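Local coordinates for protein sensor histidine kinase DcuS (Escherichia coli, PDB 3BY8) that senses C4-dicarboxylates such as fumarate and malate through its periplasmic domain and activates the response regulator DcuR by phosphorylation, at residues 15-20 with 107-112; 19-24 with 124-129; 55-60 with 102-107. All blocks are in the same frame, centred on the assembly; numbering follows the deposited sequence.

All three contacts lie in the periplasmic cache domain and meet in one antiparallel sheet. Contacts 1 and 2 are overlapping stretches of helix 8-25, which share Ala19 and Val20, against two neighbouring strands, 106-114 and 120-129. Their centres are about 4 Å apart, and Val109 N lies 2.8 Å from Ile126 O, a probable hydrogen bond. Contact 3 is nested in the chain loops that contacts 1 and 2 close, with its centre about 11 Å from that of contact 1 and about 10 Å from that of contact 2. Malate joins contacts 1 and 3: Arg108 and the 102-103 backbone both bind it. Phe58 CZ also packs on Arg108 CG at 3.8 Å.

Contact 1 (15-20 with 107-112); sequences NKALAV and LRVFTP. With LMR ((2S)-2-hydroxybutanedioic acid), chain B.
Helix 8-25 rests on one face of the cache-domain sheet, and here its residues Ala17 and Leu18 pack on Val109 of strand 106-114. The axes of the two segments approach to 8.1 Å and run at 34° to each other. Val109 carries most of the contact from the strand side. Its CG1 is anti to the carbonyl carbon (chi1 -54°), which leaves CG2 between the backbone N and the carbonyl carbon. There CG2 meets two helix atoms: Ala17 CB at 3.7 Å and Leu18 N, also at 3.7 Å. The Leu18 side chain slants across Val109, with Leu18 CG 3.8 Å from Val109 CB. The CD2 branch of Leu18 also reaches Thr111, 4.2 Å from its CB. The same methyl also touches the Phe110 carbonyl oxygen. The hydroxyl of Thr111 is engaged outside this pair, in a hydrogen bond with Glu94.

The CB of Arg108 points away from the helix, and its guanidinium reaches the malate. The chain bends at chi2 and chi3, and the guanidinium meets the malate hydroxyl at the edge, in plane. Arg108 NH1 donates to malate O2 at 2.9 Å with an N-H...O angle of 158°. Arg108 NH2 donates to the same O2 at 3.3 Å and is less straight. A salt bridge from NE to Asp85 and a bond from NH2 to the Lys82 carbonyl help to fix the guanidinium. The strand therefore has an apolar side under the helix and a binding side at the ligand. This two-sided use of the central sheet is typical of the PAS-like fold of periplasmic cache sensor domains.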
loop_
_atom_site.group_PDB
_atom_site.type_symbol
_atom_site.label_atom_id
_atom_site.label_comp_id
_atom_site.label_asym_id
_atom_site.label_seq_id
_atom_site.Cartn_x
_atom_site.Cartn_y
_atom_site.Cartn_z
ATOM N N ASN A 15 -9.500 8.315 -2.511
ATOM C CA ASN A 15 -10.416 7.281 -3.002
ATOM C C ASN A 15 -9.818 6.563 -4.200
ATOM O O ASN A 15 -10.010 5.357 -4.350
ATOM C CB ASN A 15 -11.765 7.880 -3.407
ATOM C CG ASN A 15 -12.551 8.393 -2.216
ATOM O OD1 ASN A 15 -12.401 7.897 -1.098
ATOM N ND2 ASN A 15 -13.407 9.379 -2.449
ATOM N N LYS A 16 -9.119 7.294 -5.057
ATOM C CA LYS A 16 -8.505 6.632 -6.203
ATOM C C LYS A 16 -7.439 5.683 -5.712
ATOM O O LYS A 16 -7.348 4.535 -6.185
ATOM C CB LYS A 16 -7.896 7.633 -7.186
ATOM C CG LYS A 16 -8.952 8.343 -8.018
ATOM C CD LYS A 16 -8.345 9.122 -9.167
ATOM C CE LYS A 16 -7.461 10.260 -8.696
ATOM N NZ LYS A 16 -6.965 11.067 -9.852
ATOM N N ALA A 17 -6.627 6.146 -4.757
ATOM C CA ALA A 17 -5.561 5.318 -4.187
ATOM C C ALA A 17 -6.191 4.087 -3.510
ATOM O O ALA A 17 -5.651 2.980 -3.648
ATOM C CB ALA A 17 -4.775 6.134 -3.187
ATOM N N LEU A 18 -7.305 4.261 -2.795
ATOM C CA LEU A 18 -7.965 3.124 -2.173
ATOM C C LEU A 18 -8.484 2.121 -3.214
ATOM O O LEU A 18 -8.441 0.913 -2.989
ATOM C CB LEU A 18 -9.104 3.580 -1.254
ATOM C CG LEU A 18 -8.783 3.637 0.244
ATOM C CD1 LEU A 18 -10.007 4.192 0.956
ATOM C CD2 LEU A 18 -8.403 2.226 0.781
ATOM N N ALA A 19 -8.959 2.618 -4.359
ATOM C CA ALA A 19 -9.461 1.726 -5.403
ATOM C C ALA A 19 -8.301 0.870 -5.918
ATOM O O ALA A 19 -8.452 -0.334 -6.142
ATOM C CB ALA A 19 -10.065 2.546 -6.533
ATOM N N VAL A 20 -7.130 1.468 -6.096
ATOM C CA VAL A 20 -5.958 0.696 -6.499
ATOM C C VAL A 20 -5.611 -0.345 -5.424
ATOM O O VAL A 20 -5.380 -1.511 -5.740
ATOM C CB VAL A 20 -4.728 1.622 -6.741
ATOM C CG1 VAL A 20 -3.473 0.824 -7.069
ATOM C CG2 VAL A 20 -5.062 2.637 -7.874
ATOM N N LEU A 107 0.049 11.219 1.724
ATOM C CA LEU A 107 -1.338 10.922 2.032
ATOM C C LEU A 107 -1.319 9.417 1.744
ATOM O O LEU A 107 -0.995 8.970 0.635
ATOM C CB LEU A 107 -2.267 11.641 1.062
ATOM C CG LEU A 107 -3.737 11.283 1.229
ATOM C CD1 LEU A 107 -4.220 11.605 2.619
ATOM C CD2 LEU A 107 -4.538 12.075 0.181
ATOM N N ARG A 108 -1.639 8.640 2.766
ATOM C CA ARG A 108 -1.540 7.189 2.690
ATOM C C ARG A 108 -2.838 6.491 2.999
ATOM O O ARG A 108 -3.577 6.886 3.878
ATOM C CB ARG A 108 -0.462 6.770 3.700
ATOM C CG ARG A 108 0.898 7.390 3.394
ATOM C CD ARG A 108 1.702 7.801 4.655
ATOM N NE ARG A 108 1.949 6.713 5.614
ATOM C CZ ARG A 108 3.077 6.028 5.707
ATOM N NH1 ARG A 108 4.111 6.258 4.903
ATOM N NH2 ARG A 108 3.205 5.138 6.691
ATOM N N VAL A 109 -3.106 5.425 2.247
ATOM C CA VAL A 109 -4.302 4.629 2.434
ATOM C C VAL A 109 -3.923 3.161 2.622
ATOM O O VAL A 109 -2.868 2.679 2.147
ATOM C CB VAL A 109 -5.316 4.781 1.241
ATOM C CG1 VAL A 109 -5.604 6.284 1.033
ATOM C CG2 VAL A 109 -4.798 4.137 -0.048
ATOM N N PHE A 110 -4.831 2.453 3.290
ATOM C CA PHE A 110 -4.551 1.060 3.660
ATOM C C PHE A 110 -5.804 0.236 3.566
ATOM O O PHE A 110 -6.880 0.683 3.972
ATOM C CB PHE A 110 -4.094 0.979 5.151
ATOM C CG PHE A 110 -2.873 1.781 5.461
ATOM C CD1 PHE A 110 -2.962 3.170 5.647
ATOM C CD2 PHE A 110 -1.625 1.163 5.570
ATOM C CE1 PHE A 110 -1.807 3.922 5.940
ATOM C CE2 PHE A 110 -0.492 1.907 5.862
ATOM C CZ PHE A 110 -0.579 3.293 6.051
ATOM N N THR A 111 -5.672 -0.987 3.056
ATOM C CA THR A 111 -6.811 -1.897 3.013
ATOM C C THR A 111 -6.322 -3.331 3.297
ATOM O O THR A 111 -5.212 -3.707 2.930
ATOM C CB THR A 111 -7.571 -1.794 1.642
ATOM O OG1 THR A 111 -8.891 -2.336 1.793
ATOM C CG2 THR A 111 -6.835 -2.570 0.527
ATOM N N PRO A 112 -7.155 -4.149 3.965
ATOM C CA PRO A 112 -6.731 -5.518 4.263
ATOM C C PRO A 112 -6.755 -6.477 3.083
ATOM O O PRO A 112 -7.542 -6.272 2.131
ATOM C CB PRO A 112 -7.680 -5.955 5.399
ATOM C CG PRO A 112 -8.904 -5.101 5.199
ATOM C CD PRO A 112 -8.419 -3.783 4.632
HETATM C C1 LMR B . 6.794 2.003 4.496
HETATM O O1A LMR B . 7.009 1.273 3.564
HETATM O O1B LMR B . 7.437 1.869 5.558
HETATM C C2 LMR B . 6.043 3.267 4.211
HETATM O O2 LMR B . 6.056 4.185 5.389
HETATM C C3 LMR B . 6.441 3.922 2.875
HETATM C C4 LMR B . 7.713 4.771 3.079
HETATM O O4A LMR B . 8.790 4.200 3.244
HETATM O O4B LMR B . 7.622 6.031 3.142
#

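Contact 2 (19-24 with 124-129); sequences AVARTL and VAIGLE
Ile126 of strand 120-129 pushes its end against Val20 and Ala21 of helix 8-25, and this is the tight part of the contact. The axes of the two segments run nearly antiparallel, at 154°. Ile126 CD1 is anti to CA (chi2 -172°), which extends the chain, and this end methyl is the atom that meets the helix. It lies 3.4 Å from Ala21 N and 3.5 Å from Val20 CG1. The side chains of Val20 and Ile126 cross at about a right angle. Ala21 CB closes in on the same methyl, 3.7 Å from Ile126 CD1. The small side chain of Ala21 probably lets Ile126 CD1 come this close to the backbone.

The packing is looser at Val124. Its CG1 sits 4.0 Å from Ala21 CB, and its CG2 lies 3.8 Å from Ala21 O. Leu24 touches it more distantly, with Leu24 CB 4.3 Å from Val124 CG2. Ile59 of the next strand also packs on Val20, Leu24 and Ile126 and extends the apolar layer.

The far side of the helix is exposed. Ala19 and Arg22 point away from the strand, and Arg22 forms a salt bridge with Glu94. On this side Thr23 folds its hydroxyl back on the helix: Thr23 OG1 donates to Ala19 O at 2.8 Å. The backbone Thr23 N bonds to the same oxygen from the opposite face of the carbonyl plane. Ala19 O is thus gripped twice.

Across the contact itself apolar side chains meet each other and the backbone N and O of Ala21. Its chemistry implies that close fit and the burial of aliphatic surface join helix to strand here, rather than directional polar bonds.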
loop_
_atom_site.group_PDB
_atom_site.type_symbol
_atom_site.label_atom_id
_atom_site.label_comp_id
_atom_site.label_asym_id
_atom_site.label_seq_id
_atom_site.Cartn_x
_atom_site.Cartn_y
_atom_site.Cartn_z
ATOM N N ALA A 19 -8.959 2.618 -4.359
ATOM C CA ALA A 19 -9.461 1.726 -5.403
ATOM C C ALA A 19 -8.301 0.870 -5.918
ATOM O O ALA A 19 -8.452 -0.334 -6.142
ATOM C CB ALA A 19 -10.065 2.546 -6.533
ATOM N N VAL A 20 -7.130 1.468 -6.096
ATOM C CA VAL A 20 -5.958 0.696 -6.499
ATOM C C VAL A 20 -5.611 -0.345 -5.424
ATOM O O VAL A 20 -5.380 -1.511 -5.740
ATOM C CB VAL A 20 -4.728 1.622 -6.741
ATOM C CG1 VAL A 20 -3.473 0.824 -7.069
ATOM C CG2 VAL A 20 -5.062 2.637 -7.874
ATOM N N ALA A 21 -5.613 0.070 -4.156
ATOM C CA ALA A 21 -5.247 -0.842 -3.077
ATOM C C ALA A 21 -6.204 -2.014 -2.987
ATOM O O ALA A 21 -5.781 -3.153 -2.848
ATOM C CB ALA A 21 -5.235 -0.067 -1.787
ATOM N N ARG A 22 -7.498 -1.740 -3.104
ATOM C CA ARG A 22 -8.523 -2.774 -3.030
ATOM C C ARG A 22 -8.374 -3.745 -4.192
ATOM O O ARG A 22 -8.509 -4.953 -4.037
ATOM C CB ARG A 22 -9.918 -2.143 -3.067
ATOM C CG ARG A 22 -10.266 -1.380 -1.794
ATOM C CD ARG A 22 -11.541 -0.576 -2.048
ATOM N NE ARG A 22 -12.014 0.076 -0.839
ATOM C CZ ARG A 22 -13.130 0.795 -0.763
ATOM N NH1 ARG A 22 -13.904 0.954 -1.841
ATOM N NH2 ARG A 22 -13.480 1.361 0.392
ATOM N N THR A 23 -8.068 -3.210 -5.367
ATOM C CA THR A 23 -7.906 -4.072 -6.515
ATOM C C THR A 23 -6.736 -5.030 -6.299
ATOM O O THR A 23 -6.861 -6.255 -6.524
ATOM C CB THR A 23 -7.687 -3.213 -7.759
ATOM O OG1 THR A 23 -8.829 -2.372 -7.950
ATOM C CG2 THR A 23 -7.521 -4.125 -8.998
ATOM N N LEU A 24 -5.603 -4.504 -5.852
ATOM C CA LEU A 24 -4.440 -5.346 -5.588
ATOM C C LEU A 24 -4.716 -6.343 -4.468
ATOM O O LEU A 24 -4.186 -7.465 -4.514
ATOM C CB LEU A 24 -3.250 -4.491 -5.207
ATOM C CG LEU A 24 -2.688 -3.679 -6.349
ATOM C CD1 LEU A 24 -1.578 -2.764 -5.864
ATOM C CD2 LEU A 24 -2.156 -4.613 -7.388
ATOM N N VAL A 124 -2.483 -3.922 1.982
ATOM C CA VAL A 124 -1.928 -3.156 0.856
ATOM C C VAL A 124 -1.956 -1.698 1.346
ATOM O O VAL A 124 -3.011 -1.160 1.716
ATOM C CB VAL A 124 -2.744 -3.225 -0.447
ATOM C CG1 VAL A 124 -2.032 -2.401 -1.507
ATOM C CG2 VAL A 124 -2.894 -4.666 -0.926
ATOM N N ALA A 125 -0.761 -1.094 1.365
ATOM C CA ALA A 125 -0.565 0.300 1.764
ATOM C C ALA A 125 -0.143 1.112 0.528
ATOM O O ALA A 125 0.781 0.699 -0.183
ATOM C CB ALA A 125 0.540 0.377 2.836
ATOM N N ILE A 126 -0.782 2.259 0.287
ATOM C CA ILE A 126 -0.430 3.095 -0.890
ATOM C C ILE A 126 -0.293 4.562 -0.476
ATOM O O ILE A 126 -1.086 5.054 0.318
ATOM C CB ILE A 126 -1.512 2.964 -1.995
ATOM C CG1 ILE A 126 -1.516 1.521 -2.497
ATOM C CG2 ILE A 126 -1.261 3.972 -3.139
ATOM C CD1 ILE A 126 -2.411 1.283 -3.742
ATOM N N GLY A 127 0.740 5.231 -0.980
ATOM C CA GLY A 127 0.921 6.628 -0.648
ATOM C C GLY A 127 0.923 7.528 -1.875
ATOM O O GLY A 127 1.354 7.112 -2.965
ATOM N N LEU A 128 0.450 8.748 -1.656
ATOM C CA LEU A 128 0.374 9.832 -2.637
ATOM C C LEU A 128 1.260 10.915 -2.015
ATOM O O LEU A 128 1.006 11.333 -0.895
ATOM C CB LEU A 128 -1.060 10.396 -2.702
ATOM C CG LEU A 128 -2.281 9.614 -3.205
ATOM C CD1 LEU A 128 -3.553 10.028 -2.482
ATOM C CD2 LEU A 128 -2.422 9.863 -4.687
ATOM N N GLU A 129 2.269 11.385 -2.737
ATOM C CA GLU A 129 3.162 12.425 -2.223
ATOM C C GLU A 129 2.364 13.681 -1.826
ATOM O O GLU A 129 1.564 14.197 -2.612
ATOM C CB GLU A 129 4.198 12.742 -3.303
ATOM C CG GLU A 129 5.503 13.307 -2.800
ATOM C CD GLU A 129 6.592 13.275 -3.865
ATOM O OE1 GLU A 129 7.686 13.824 -3.610
ATOM O OE2 GLU A 129 6.353 12.694 -4.954
#

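Contact 3 (55-60 with 102-107); sequences DLLFIV and FLAQAL. With LMR ((2S)-2-hydroxybutanedioic acid), chain B.
Leu57 and Phe58 face the 102-107 segment with differently oriented side chains, one sending a methyl among Leu103, Ala104 and Ala106, the other turning a ring face to malate. Leu57 sends in its CD2 branch, which reaches Ala104 O at 3.6 Å and Ala106 CB at 3.8 Å. Leu103 CB is a more distant neighbour of the same methyl. Leu57 CD2 also lies at the edge of the Phe58 ring, in its plane.

Phe58 is turned differently. Its CG stands between the backbone N and the carbonyl carbon (chi1 72°), and the ring offers a face to the ligand. Malate C3 sits over the ring centre, 3.7 Å above the plane. Leu103 slants across Phe58, with Leu103 CD1 3.6 Å from Phe58 CB. The body of Leu103 lies against the ligand as well, and its CB is 3.3 Å from malate O4B. At the other end of malate, Val60 CG2 lies 3.6 Å from malate O1A.

The backbone of the loop holds one carboxylate. Phe102 N donates to malate O4A at 2.8 Å, with an N-H...O angle of 165°. Leu103 N donates to the other oxygen, malate O4B, at 2.9 Å and 160°. Two consecutive amides therefore take one oxygen each, which should help to fix the rotation of this carboxylate. Gly101 N, Arg68 and His71 add further bonds to the ligand. Leu57 and Phe58 both face Gly127, a classic beta bulge at the start of strand 58-63. An apolar wall beside two consecutive backbone amides that bind a carboxylate is characteristic of the C4-dicarboxylate pocket of this cache domain.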
loop_
_atom_site.group_PDB
_atom_site.type_symbol
_atom_site.label_atom_id
_atom_site.label_comp_id
_atom_site.label_asym_id
_atom_site.label_seq_id
_atom_site.Cartn_x
_atom_site.Cartn_y
_atom_site.Cartn_z
ATOM N N ASP A 55 -0.003 7.100 -10.838
ATOM C CA ASP A 55 0.693 8.277 -10.312
ATOM C C ASP A 55 0.743 8.275 -8.793
ATOM O O ASP A 55 0.281 9.207 -8.121
ATOM C CB ASP A 55 0.025 9.563 -10.823
ATOM C CG ASP A 55 1.000 10.734 -10.899
ATOM O OD1 ASP A 55 0.577 11.846 -11.286
ATOM O OD2 ASP A 55 2.196 10.541 -10.572
ATOM N N LEU A 56 1.346 7.217 -8.261
ATOM C CA LEU A 56 1.443 7.046 -6.827
ATOM C C LEU A 56 2.894 7.029 -6.341
ATOM O O LEU A 56 3.829 6.689 -7.067
ATOM C CB LEU A 56 0.734 5.738 -6.436
ATOM C CG LEU A 56 -0.741 5.659 -6.859
ATOM C CD1 LEU A 56 -1.224 4.207 -6.763
ATOM C CD2 LEU A 56 -1.602 6.578 -5.987
ATOM N N LEU A 57 3.081 7.383 -5.074
ATOM C CA LEU A 57 4.405 7.406 -4.480
ATOM C C LEU A 57 4.924 6.023 -4.111
ATOM O O LEU A 57 6.091 5.724 -4.242
ATOM C CB LEU A 57 4.389 8.291 -3.217
ATOM C CG LEU A 57 5.717 8.378 -2.451
ATOM C CD1 LEU A 57 6.727 9.250 -3.231
ATOM C CD2 LEU A 57 5.484 9.003 -1.069
ATOM N N PHE A 58 4.047 5.188 -3.571
ATOM C CA PHE A 58 4.469 3.852 -3.209
ATOM C C PHE A 58 3.289 2.897 -3.081
ATOM O O PHE A 58 2.182 3.308 -2.815
ATOM C CB PHE A 58 5.211 3.857 -1.856
ATOM C CG PHE A 58 4.323 4.102 -0.637
ATOM C CD1 PHE A 58 3.563 3.071 -0.066
ATOM C CD2 PHE A 58 4.315 5.356 -0.011
ATOM C CE1 PHE A 58 2.815 3.291 1.109
ATOM C CE2 PHE A 58 3.566 5.578 1.174
ATOM C CZ PHE A 58 2.820 4.544 1.734
ATOM N N ILE A 59 3.573 1.622 -3.334
ATOM C CA ILE A 59 2.592 0.553 -3.139
ATOM C C ILE A 59 3.347 -0.517 -2.363
ATOM O O ILE A 59 4.229 -1.202 -2.892
ATOM C CB ILE A 59 2.056 -0.033 -4.464
ATOM C CG1 ILE A 59 1.253 1.028 -5.220
ATOM C CG2 ILE A 59 1.181 -1.252 -4.129
ATOM C CD1 ILE A 59 0.584 0.483 -6.499
ATOM N N VAL A 60 3.035 -0.626 -1.071
ATOM C CA VAL A 60 3.687 -1.553 -0.180
ATOM C C VAL A 60 2.714 -2.613 0.364
ATOM O O VAL A 60 1.786 -2.304 1.092
ATOM C CB VAL A 60 4.298 -0.765 1.010
ATOM C CG1 VAL A 60 4.766 -1.703 2.129
ATOM C CG2 VAL A 60 5.461 0.074 0.494
ATOM N N PHE A 102 10.157 5.972 4.966
ATOM C CA PHE A 102 11.460 6.386 4.443
ATOM C C PHE A 102 11.356 7.278 3.209
ATOM O O PHE A 102 12.344 7.914 2.808
ATOM C CB PHE A 102 12.307 5.153 4.138
ATOM C CG PHE A 102 12.668 4.405 5.358
ATOM C CD1 PHE A 102 13.686 4.876 6.187
ATOM C CD2 PHE A 102 11.934 3.296 5.764
ATOM C CE1 PHE A 102 13.961 4.262 7.403
ATOM C CE2 PHE A 102 12.202 2.671 6.984
ATOM C CZ PHE A 102 13.219 3.158 7.806
ATOM N N LEU A 103 10.177 7.321 2.597
ATOM C CA LEU A 103 9.959 8.141 1.413
ATOM C C LEU A 103 9.443 9.509 1.826
ATOM O O LEU A 103 9.431 9.823 3.026
ATOM C CB LEU A 103 8.961 7.439 0.484
ATOM C CG LEU A 103 9.399 6.022 0.083
ATOM C CD1 LEU A 103 8.304 5.363 -0.753
ATOM C CD2 LEU A 103 10.715 6.074 -0.710
ATOM N N ALA A 104 9.007 10.324 0.871
ATOM C CA ALA A 104 8.495 11.646 1.195
ATOM C C ALA A 104 7.197 11.538 1.999
ATOM O O ALA A 104 6.527 10.488 2.032
ATOM C CB ALA A 104 8.228 12.425 -0.080
ATOM N N GLN A 105 6.848 12.634 2.666
ATOM C CA GLN A 105 5.608 12.764 3.421
ATOM C C GLN A 105 4.483 12.533 2.427
ATOM O O GLN A 105 4.519 13.025 1.273
ATOM C CB GLN A 105 5.533 14.148 4.020
ATOM C CG GLN A 105 6.565 14.336 5.104
ATOM C CD GLN A 105 6.462 15.695 5.730
ATOM O OE1 GLN A 105 7.063 15.975 6.776
ATOM N NE2 GLN A 105 5.692 16.564 5.086
ATOM N N ALA A 106 3.473 11.805 2.885
ATOM C CA ALA A 106 2.414 11.375 2.005
ATOM C C ALA A 106 1.048 11.197 2.608
ATOM O O ALA A 106 0.908 11.053 3.818
ATOM C CB ALA A 106 2.835 10.033 1.406
ATOM N N LEU A 107 0.049 11.219 1.724
ATOM C CA LEU A 107 -1.338 10.922 2.032
ATOM C C LEU A 107 -1.319 9.417 1.744
ATOM O O LEU A 107 -0.995 8.970 0.635
ATOM C CB LEU A 107 -2.267 11.641 1.062
ATOM C CG LEU A 107 -3.737 11.283 1.229
ATOM C CD1 LEU A 107 -4.220 11.605 2.619
ATOM C CD2 LEU A 107 -4.538 12.075 0.181
HETATM C C1 LMR B . 6.794 2.003 4.496
HETATM O O1A LMR B . 7.009 1.273 3.564
HETATM O O1B LMR B . 7.437 1.869 5.558
HETATM C C2 LMR B . 6.043 3.267 4.211
HETATM O O2 LMR B . 6.056 4.185 5.389
HETATM C C3 LMR B . 6.441 3.922 2.875
HETATM C C4 LMR B . 7.713 4.771 3.079
HETATM O O4A LMR B . 8.790 4.200 3.244
HETATM O O4B LMR B . 7.622 6.031 3.142
#